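Local coordinates for protein glycosyl hydrolase (PDB 3QC2) that is of unestablished activity but belongs to a glycosyl hydrolase family with a beta-propeller fold, at residues 27-32 with 345-350; 51-56 with 69-74; 324-329 with 336-341. One frame throughout, in Å; residues are numbered along the deposited sequence.

Interaction 1. Residues 27-32 with 345-350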
loop_
_atom_site.group_PDB
_atom_site.type_symbol
_atom_site.label_atom_id
_atom_site.label_comp_id
_atom_site.label_asym_id
_atom_site.label_seq_id
_atom_site.Cartn_x
_atom_site.Cartn_y
_atom_site.Cartn_z
ATOM N N PRO A 27 6.691 -13.243 11.271
ATOM C CA PRO A 27 5.653 -12.320 10.743
ATOM C C PRO A 27 4.745 -11.810 11.871
ATOM O O PRO A 27 4.449 -12.568 12.811
ATOM C CB PRO A 27 4.867 -13.198 9.776
ATOM C CG PRO A 27 5.015 -14.588 10.324
ATOM C CD PRO A 27 6.359 -14.659 11.000
ATOM N N VAL A 28 4.313 -10.548 11.785
ATOM C CA VAL A 28 3.455 -9.955 12.842
ATOM C C VAL A 28 1.982 -10.415 12.761
ATOM O O VAL A 28 1.278 -10.466 13.782
ATOM C CB VAL A 28 3.522 -8.408 12.840
ATOM C CG1 VAL A 28 4.936 -7.947 13.125
ATOM C CG2 VAL A 28 3.013 -7.834 11.512
ATOM N N ILE A 29 1.524 -10.732 11.553
ATOM C CA ILE A 29 0.150 -11.191 11.332
ATOM C C ILE A 29 0.160 -12.322 10.312
ATOM O O ILE A 29 0.638 -12.148 9.199
ATOM C CB ILE A 29 -0.759 -10.044 10.841
ATOM C CG1 ILE A 29 -0.859 -8.944 11.924
ATOM C CG2 ILE A 29 -2.126 -10.557 10.504
ATOM C CD1 ILE A 29 -1.625 -7.715 11.489
ATOM N N SER A 30 -0.366 -13.482 10.716
ATOM C CA SER A 30 -0.450 -14.652 9.863
ATOM C C SER A 30 -1.887 -15.153 9.804
ATOM O O SER A 30 -2.721 -14.773 10.652
ATOM C CB SER A 30 0.456 -15.759 10.399
ATOM O OG SER A 30 1.794 -15.345 10.399
ATOM N N PRO A 31 -2.199 -16.011 8.803
ATOM C CA PRO A 31 -3.558 -16.560 8.696
ATOM C C PRO A 31 -3.996 -17.380 9.933
ATOM O O PRO A 31 -3.170 -18.071 10.549
ATOM C CB PRO A 31 -3.474 -17.473 7.463
ATOM C CG PRO A 31 -2.319 -16.982 6.686
ATOM C CD PRO A 31 -1.354 -16.398 7.653
ATOM N N ILE A 32 -5.291 -17.278 10.271
ATOM C CA ILE A 32 -5.904 -17.994 11.391
ATOM C C ILE A 32 -7.037 -18.850 10.839
ATOM O O ILE A 32 -7.921 -18.353 10.118
ATOM C CB ILE A 32 -6.483 -17.020 12.465
ATOM C CG1 ILE A 32 -5.371 -16.180 13.094
ATOM C CG2 ILE A 32 -7.190 -17.782 13.551
ATOM C CD1 ILE A 32 -5.852 -15.306 14.256
ATOM N N SER A 345 0.979 -13.707 1.679
ATOM C CA SER A 345 0.322 -14.542 2.687
ATOM C C SER A 345 0.458 -14.091 4.160
ATOM O O SER A 345 -0.337 -14.490 4.975
ATOM C CB SER A 345 0.794 -15.981 2.543
ATOM O OG SER A 345 2.141 -16.087 2.873
ATOM N N LYS A 346 1.456 -13.264 4.476
ATOM C CA LYS A 346 1.677 -12.773 5.861
ATOM C C LYS A 346 2.001 -11.264 5.867
ATOM O O LYS A 346 2.233 -10.669 4.813
ATOM C CB LYS A 346 2.816 -13.554 6.518
ATOM C CG LYS A 346 2.641 -15.070 6.427
ATOM C CD LYS A 346 3.722 -15.810 7.129
ATOM C CE LYS A 346 3.695 -17.314 6.762
ATOM N NZ LYS A 346 2.405 -17.964 7.128
ATOM N N VAL A 347 1.977 -10.652 7.052
ATOM C CA VAL A 347 2.334 -9.229 7.205
ATOM C C VAL A 347 3.629 -9.130 7.982
ATOM O O VAL A 347 3.818 -9.828 8.961
ATOM C CB VAL A 347 1.259 -8.421 7.962
ATOM C CG1 VAL A 347 1.745 -6.971 8.218
ATOM C CG2 VAL A 347 -0.040 -8.424 7.204
ATOM N N GLY A 348 4.516 -8.261 7.536
ATOM C CA GLY A 348 5.779 -8.060 8.202
ATOM C C GLY A 348 5.991 -6.618 8.560
ATOM O O GLY A 348 5.316 -5.724 8.023
ATOM N N VAL A 349 6.930 -6.387 9.474
ATOM C CA VAL A 349 7.306 -5.041 9.898
ATOM C C VAL A 349 8.836 -4.893 9.870
ATOM O O VAL A 349 9.568 -5.857 10.085
ATOM C CB VAL A 349 6.803 -4.726 11.319
ATOM C CG1 VAL A 349 7.509 -5.640 12.369
ATOM C CG2 VAL A 349 7.016 -3.235 11.658
ATOM N N ALA A 350 9.288 -3.684 9.572
ATOM C CA ALA A 350 10.725 -3.323 9.561
ATOM C C ALA A 350 10.763 -1.899 10.064
ATOM O O ALA A 350 9.868 -1.130 9.778
ATOM C CB ALA A 350 11.297 -3.429 8.202
#

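Interaction 2. Residues 51-56 with 69-74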
loop_
_atom_site.group_PDB
_atom_site.type_symbol
_atom_site.label_atom_id
_atom_site.label_comp_id
_atom_site.label_asym_id
_atom_site.label_seq_id
_atom_site.Cartn_x
_atom_site.Cartn_y
_atom_site.Cartn_z
ATOM N N ASN A 51 -6.531 -18.312 4.851
ATOM C CA ASN A 51 -5.548 -18.583 3.806
ATOM C C ASN A 51 -4.408 -17.569 3.756
ATOM O O ASN A 51 -3.249 -17.948 3.687
ATOM C CB ASN A 51 -6.251 -18.627 2.438
ATOM C CG ASN A 51 -5.398 -19.303 1.353
ATOM O OD1 ASN A 51 -5.055 -20.486 1.461
ATOM N ND2 ASN A 51 -5.084 -18.556 0.289
ATOM N N ASP A 52 -4.746 -16.280 3.792
ATOM C CA ASP A 52 -3.753 -15.211 3.644
ATOM C C ASP A 52 -4.102 -13.946 4.435
ATOM O O ASP A 52 -5.244 -13.544 4.472
ATOM C CB ASP A 52 -3.667 -14.807 2.153
ATOM C CG ASP A 52 -3.398 -16.010 1.214
ATOM O OD1 ASP A 52 -2.401 -16.750 1.423
ATOM O OD2 ASP A 52 -4.181 -16.190 0.255
ATOM N N THR A 53 -3.091 -13.336 5.061
ATOM C CA THR A 53 -3.240 -12.040 5.762
ATOM C C THR A 53 -2.038 -11.204 5.327
ATOM O O THR A 53 -0.945 -11.453 5.756
ATOM C CB THR A 53 -3.297 -12.186 7.303
ATOM O OG1 THR A 53 -2.146 -12.884 7.764
ATOM C CG2 THR A 53 -4.542 -12.939 7.726
ATOM N N PHE A 54 -2.253 -10.216 4.464
ATOM C CA PHE A 54 -1.148 -9.470 3.906
ATOM C C PHE A 54 -1.532 -8.030 3.485
ATOM O O PHE A 54 -2.468 -7.454 4.064
ATOM C CB PHE A 54 -0.534 -10.300 2.741
ATOM C CG PHE A 54 -1.503 -10.581 1.563
ATOM C CD1 PHE A 54 -2.660 -11.362 1.739
ATOM C CD2 PHE A 54 -1.201 -10.118 0.270
ATOM C CE1 PHE A 54 -3.530 -11.634 0.652
ATOM C CE2 PHE A 54 -2.068 -10.394 -0.835
ATOM C CZ PHE A 54 -3.226 -11.150 -0.636
ATOM N N ASN A 55 -0.757 -7.445 2.531
ATOM C CA ASN A 55 -0.990 -6.081 1.981
ATOM C C ASN A 55 -1.756 -5.164 2.918
ATOM O O ASN A 55 -2.938 -4.883 2.693
ATOM C CB ASN A 55 -1.708 -6.181 0.635
ATOM C CG ASN A 55 -0.835 -6.787 -0.450
ATOM O OD1 ASN A 55 0.269 -7.286 -0.185
ATOM N ND2 ASN A 55 -1.330 -6.755 -1.687
ATOM N N PRO A 56 -1.076 -4.667 3.962
ATOM C CA PRO A 56 -1.733 -3.869 4.997
ATOM C C PRO A 56 -1.612 -2.358 4.893
ATOM O O PRO A 56 -0.666 -1.842 4.309
ATOM C CB PRO A 56 -0.987 -4.296 6.243
ATOM C CG PRO A 56 0.487 -4.461 5.720
ATOM C CD PRO A 56 0.356 -4.884 4.266
ATOM N N TYR A 69 -5.464 -5.174 7.625
ATOM C CA TYR A 69 -4.820 -6.139 6.750
ATOM C C TYR A 69 -5.789 -6.830 5.807
ATOM O O TYR A 69 -6.920 -7.146 6.184
ATOM C CB TYR A 69 -4.055 -7.189 7.582
ATOM C CG TYR A 69 -4.894 -7.942 8.629
ATOM C CD1 TYR A 69 -5.056 -7.435 9.916
ATOM C CD2 TYR A 69 -5.494 -9.159 8.328
ATOM C CE1 TYR A 69 -5.818 -8.130 10.891
ATOM C CE2 TYR A 69 -6.255 -9.857 9.281
ATOM C CZ TYR A 69 -6.404 -9.334 10.564
ATOM O OH TYR A 69 -7.137 -10.009 11.499
ATOM N N ARG A 70 -5.332 -7.045 4.566
ATOM C CA ARG A 70 -6.098 -7.769 3.574
ATOM C C ARG A 70 -6.120 -9.229 3.978
ATOM O O ARG A 70 -5.078 -9.842 4.112
ATOM C CB ARG A 70 -5.452 -7.631 2.192
ATOM C CG ARG A 70 -6.073 -8.507 1.110
ATOM C CD ARG A 70 -5.397 -8.293 -0.235
ATOM N NE ARG A 70 -5.902 -9.213 -1.248
ATOM C CZ ARG A 70 -5.488 -9.253 -2.521
ATOM N NH1 ARG A 70 -4.549 -8.406 -2.969
ATOM N NH2 ARG A 70 -6.022 -10.147 -3.362
ATOM N N ALA A 71 -7.316 -9.781 4.165
ATOM C CA ALA A 71 -7.482 -11.176 4.561
ATOM C C ALA A 71 -8.322 -11.924 3.539
ATOM O O ALA A 71 -9.308 -11.385 3.018
ATOM C CB ALA A 71 -8.130 -11.250 5.909
ATOM N N GLU A 72 -7.941 -13.175 3.262
ATOM C CA GLU A 72 -8.663 -14.017 2.298
ATOM C C GLU A 72 -8.959 -15.406 2.817
ATOM O O GLU A 72 -8.148 -16.010 3.535
ATOM C CB GLU A 72 -7.854 -14.174 1.001
ATOM C CG GLU A 72 -7.772 -12.942 0.131
ATOM C CD GLU A 72 -6.882 -13.152 -1.092
ATOM O OE1 GLU A 72 -6.053 -14.090 -1.080
ATOM O OE2 GLU A 72 -6.997 -12.374 -2.051
ATOM N N ASP A 73 -10.138 -15.899 2.425
ATOM C CA ASP A 73 -10.589 -17.264 2.758
ATOM C C ASP A 73 -10.075 -18.214 1.667
ATOM O O ASP A 73 -9.482 -17.777 0.675
ATOM C CB ASP A 73 -12.138 -17.332 2.834
ATOM C CG ASP A 73 -12.677 -18.775 3.133
ATOM O OD1 ASP A 73 -11.959 -19.572 3.791
ATOM O OD2 ASP A 73 -13.808 -19.093 2.702
ATOM N N LYS A 74 -10.285 -19.520 1.861
ATOM C CA LYS A 74 -9.891 -20.526 0.858
ATOM C C LYS A 74 -11.056 -20.730 -0.179
ATOM O O LYS A 74 -11.124 -21.782 -0.864
ATOM C CB LYS A 74 -9.542 -21.852 1.536
ATOM C CG LYS A 74 -8.365 -21.779 2.514
ATOM C CD LYS A 74 -8.225 -23.113 3.269
ATOM C CE LYS A 74 -7.141 -23.072 4.359
ATOM N NZ LYS A 74 -5.762 -23.003 3.797
#

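Interaction 3. Residues 324-329 with 336-341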
loop_
_atom_site.group_PDB
_atom_site.type_symbol
_atom_site.label_atom_id
_atom_site.label_comp_id
_atom_site.label_asym_id
_atom_site.label_seq_id
_atom_site.Cartn_x
_atom_site.Cartn_y
_atom_site.Cartn_z
ATOM N N VAL A 324 8.118 -9.089 -1.326
ATOM C CA VAL A 324 7.613 -8.128 -0.314
ATOM C C VAL A 324 6.877 -6.973 -0.993
ATOM O O VAL A 324 7.305 -6.490 -2.026
ATOM C CB VAL A 324 8.734 -7.566 0.615
ATOM C CG1 VAL A 324 9.310 -8.671 1.476
ATOM C CG2 VAL A 324 9.824 -6.864 -0.190
ATOM N N PHE A 325 5.771 -6.541 -0.395
ATOM C CA PHE A 325 4.947 -5.466 -0.952
ATOM C C PHE A 325 4.661 -4.414 0.142
ATOM O O PHE A 325 3.811 -4.635 1.015
ATOM C CB PHE A 325 3.657 -6.075 -1.501
ATOM C CG PHE A 325 2.837 -5.138 -2.321
ATOM C CD1 PHE A 325 3.155 -4.910 -3.649
ATOM C CD2 PHE A 325 1.740 -4.511 -1.788
ATOM C CE1 PHE A 325 2.395 -4.052 -4.435
ATOM C CE2 PHE A 325 0.972 -3.652 -2.562
ATOM C CZ PHE A 325 1.304 -3.423 -3.893
ATOM N N ILE A 326 5.398 -3.284 0.103
ATOM C CA ILE A 326 5.240 -2.218 1.121
ATOM C C ILE A 326 3.963 -1.445 0.883
ATOM O O ILE A 326 3.600 -1.155 -0.265
ATOM C CB ILE A 326 6.484 -1.264 1.237
ATOM C CG1 ILE A 326 6.752 -0.493 -0.059
ATOM C CG2 ILE A 326 7.718 -2.053 1.633
ATOM C CD1 ILE A 326 7.862 0.574 0.079
ATOM N N GLU A 327 3.270 -1.114 1.969
ATOM C CA GLU A 327 1.958 -0.474 1.854
ATOM C C GLU A 327 1.520 0.376 3.064
ATOM O O GLU A 327 0.697 1.300 2.904
ATOM C CB GLU A 327 0.939 -1.579 1.580
ATOM C CG GLU A 327 -0.448 -1.136 1.196
ATOM C CD GLU A 327 -1.294 -2.316 0.675
ATOM O OE1 GLU A 327 -0.718 -3.279 0.158
ATOM O OE2 GLU A 327 -2.518 -2.263 0.776
ATOM N N GLY A 328 2.042 0.061 4.257
ATOM C CA GLY A 328 1.710 0.804 5.494
ATOM C C GLY A 328 2.960 1.403 6.098
ATOM O O GLY A 328 4.053 0.807 6.017
HETATM N N MSE A 329 2.817 2.563 6.736
HETATM C CA MSE A 329 3.963 3.262 7.296
HETATM C C MSE A 329 3.513 4.250 8.381
HETATM O O MSE A 329 2.622 5.062 8.151
HETATM C CB MSE A 329 4.676 3.982 6.158
HETATM C CG MSE A 329 6.017 4.532 6.470
HETATM SE SE MSE A 329 6.880 5.145 4.803
HETATM C CE MSE A 329 8.450 5.939 5.621
ATOM N N TRP A 336 10.305 5.127 12.278
ATOM C CA TRP A 336 9.387 4.792 11.189
ATOM C C TRP A 336 9.143 3.275 11.093
ATOM O O TRP A 336 10.083 2.483 10.938
ATOM C CB TRP A 336 9.912 5.315 9.856
ATOM C CG TRP A 336 9.804 6.804 9.675
ATOM C CD1 TRP A 336 10.781 7.731 9.890
ATOM C CD2 TRP A 336 8.664 7.525 9.220
ATOM N NE1 TRP A 336 10.320 8.980 9.599
ATOM C CE2 TRP A 336 9.020 8.886 9.185
ATOM C CE3 TRP A 336 7.369 7.154 8.837
ATOM C CZ2 TRP A 336 8.130 9.885 8.777
ATOM C CZ3 TRP A 336 6.479 8.150 8.429
ATOM C CH2 TRP A 336 6.868 9.497 8.400
ATOM N N TYR A 337 7.872 2.896 11.163
ATOM C CA TYR A 337 7.457 1.503 11.089
ATOM C C TYR A 337 6.869 1.199 9.708
ATOM O O TYR A 337 5.838 1.749 9.334
ATOM C CB TYR A 337 6.440 1.216 12.201
ATOM C CG TYR A 337 7.080 1.259 13.565
ATOM C CD1 TYR A 337 7.439 2.474 14.153
ATOM C CD2 TYR A 337 7.361 0.091 14.255
ATOM C CE1 TYR A 337 8.044 2.512 15.388
ATOM C CE2 TYR A 337 7.969 0.124 15.499
ATOM C CZ TYR A 337 8.305 1.339 16.059
ATOM O OH TYR A 337 8.905 1.376 17.288
ATOM N N LEU A 338 7.547 0.330 8.957
ATOM C CA LEU A 338 7.114 -0.044 7.602
ATOM C C LEU A 338 6.410 -1.380 7.641
ATOM O O LEU A 338 6.992 -2.377 8.080
ATOM C CB LEU A 338 8.328 -0.133 6.669
ATOM C CG LEU A 338 8.053 -0.397 5.189
ATOM C CD1 LEU A 338 7.188 0.723 4.597
ATOM C CD2 LEU A 338 9.340 -0.529 4.427
ATOM N N TYR A 339 5.157 -1.404 7.183
ATOM C CA TYR A 339 4.352 -2.629 7.166
ATOM C C TYR A 339 4.171 -3.085 5.751
ATOM O O TYR A 339 3.817 -2.296 4.885
ATOM C CB TYR A 339 3.018 -2.402 7.869
ATOM C CG TYR A 339 3.225 -2.084 9.301
ATOM C CD1 TYR A 339 3.423 -3.094 10.236
ATOM C CD2 TYR A 339 3.284 -0.772 9.733
ATOM C CE1 TYR A 339 3.653 -2.794 11.574
ATOM C CE2 TYR A 339 3.504 -0.462 11.056
ATOM C CZ TYR A 339 3.691 -1.466 11.973
ATOM O OH TYR A 339 3.910 -1.135 13.290
ATOM N N TYR A 340 4.401 -4.379 5.519
ATOM C CA TYR A 340 4.371 -4.936 4.172
ATOM C C TYR A 340 3.854 -6.364 4.103
ATOM O O TYR A 340 3.840 -7.081 5.094
ATOM C CB TYR A 340 5.790 -4.895 3.584
ATOM C CG TYR A 340 6.825 -5.644 4.404
ATOM C CD1 TYR A 340 7.385 -5.069 5.555
ATOM C CD2 TYR A 340 7.255 -6.910 4.031
ATOM C CE1 TYR A 340 8.350 -5.757 6.324
ATOM C CE2 TYR A 340 8.223 -7.604 4.788
ATOM C CZ TYR A 340 8.761 -7.013 5.933
ATOM O OH TYR A 340 9.713 -7.690 6.675
ATOM N N GLY A 341 3.434 -6.759 2.901
ATOM C CA GLY A 341 2.950 -8.106 2.647
ATOM C C GLY A 341 4.118 -9.027 2.340
ATOM O O GLY A 341 5.036 -8.639 1.627
#

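Interaction 1. Residues 27-32 with 345-350
Ile29 O draws in two donors: Val347 N at 2.9 Å, with a nearly straight N-H...O angle of 162°, and, more weakly, Thr53 OG1 of strand 52-61. The Val347 N-H lies in the carbonyl plane. The return bond, from Val28 N to Val347 O at 3.0 Å, is more bent (134° at the hydrogen). Because Val28 and Ile29 both face Val347, the 27-32 segment fits in one residue more than strand 346-352 at this point, a classic beta bulge.

Val347 CG1 stands anti to its backbone N (chi1 174°) and meets Val28 CG2 at 3.6 Å, while the other Val28 methyl, CG1, touches Val349 CG1 at 3.5 Å with the two side chains almost perpendicular. Val28 thus spans the side chains of Val347 and Val349, one methyl to each. Next to it, Ile29 and Val347 pack beta carbon to beta carbon, CB to CB at 3.9 Å.

Lys346 and the two prolines add contacts around the bulge. The Lys346 chain runs alongside the Pro27 ring, which follows a cis peptide bond, and its CD comes 3.7 Å from Pro27 CG. The chain is extended from CG to CE and bends at chi4, taking NZ across Pro31. The Pro31 ring also packs on backbone, CD lying 3.4 Å from Ser345 O, an oxygen that probably also accepts the amide N-H of Thr53.

On its other edge strand 346-352 pairs with strand 335-342, so residues 27-32 add a short antiparallel bridge outside the last strand of the C-terminal sheet. A piece from near the N terminus placed beside the final strand is consistent with the "velcro" closure by which many beta-propellers join the two ends of the chain.

Interaction 2. Residues 51-56 with 69-74
Phe54 and Arg70, a hydrogen-bonded antiparallel pair, form the dense end of this contact. Their side chains run side by side with ring and guanidinium planes 30° apart, and Phe54 CZ sits over one guanidinium face, 3.4 Å from Arg70 NE. Arg70 CD makes a CH-pi contact over the ring, 4.0 Å from the Phe54 centroid. The extended Arg70 chain carries NH2 to Glu72 OE2 in a 2.8 Å salt bridge, which, with its partners outside the pair, probably helps to keep the guanidinium over the ring. Phe54 N to Arg70 O (2.9 Å) fixes the backbone beneath.

A classic beta bulge makes the transition: Asn51 and Asp52 both face Glu72, whose O takes Asn51 N at 3.1 Å and Asp52 N only weakly. Asp52 OD2 and Glu72 OE1, two acceptors, stand 3.1 Å apart; long, weak ion pairs to Arg82 probably ease the repulsion. The loose side is at solvent-exposed Lys74, whose NZ stays 3.5 Å from Asn51 OD1.

Strand 52-61 forms one margin of a four-stranded antiparallel sheet and strand 64-72 lies between it and strand 84-91. From there Arg70 reaches strand 120-128 through salt bridges to Glu122 and Asp123, linking two sheets.

Interaction 3. Residues 324-329 with 336-341
A bulged antiparallel beta hairpin joins Val324 to Met329 with Trp336 to Gly341 in a fully buried part of the three-stranded C-terminal sheet. The axes of the two short segments run at 134°, a departure from antiparallel to which the bulge and strand twist probably both contribute. The bulge is read from Tyr339 O, which takes both Glu327 N (3.2 Å) and Gly328 N (3.0 Å), the former in the carbonyl plane and the latter tilted from it; the register shifts by one there. Tyr339 N answers Gly328 O at 2.7 Å, a straight bond (172°) whose donor stands above the carbonyl plane.

Ile326, Met329, Leu338 and Tyr340 share one face of the sheet. Ile326 CG2 meets Leu338 CD2 at 3.6 Å, while Val324 CG1 touches Tyr340 CE2 at 3.6 Å. At the far end the extended chain of Met329, a selenomethionine, sets its methyl CE 3.6 Å from Trp336 CE3, and SE approaches the six-membered ring obliquely, a Met-aromatic contact. The Tyr339 and Tyr340 hydroxyls bond outside the hairpin, to Gly94 O and Glu314.

An antiparallel hairpin forming part of a blade, here with a classic bulge at Glu327-Gly328, is consistent with the beta-propeller fold.

From the N terminus, residues 27-32 come first, but their partner segment 345-350 is reached only near the C terminus, so interaction 1 closes a loop of 312 residues. Both other contacts fall within that span. Interaction 2 closes early, through the hairpin of strands 52-61 and 64-72; interaction 3 follows in series as a later hairpin, and strand 346-352 then pairs with its second strand through a probable hydrogen bond between Gly348 N and Tyr340 O. The first and last sheets meet where Asn55 and Pro56 pack on Glu327. Together the three contacts join the start of the chain to both sheets.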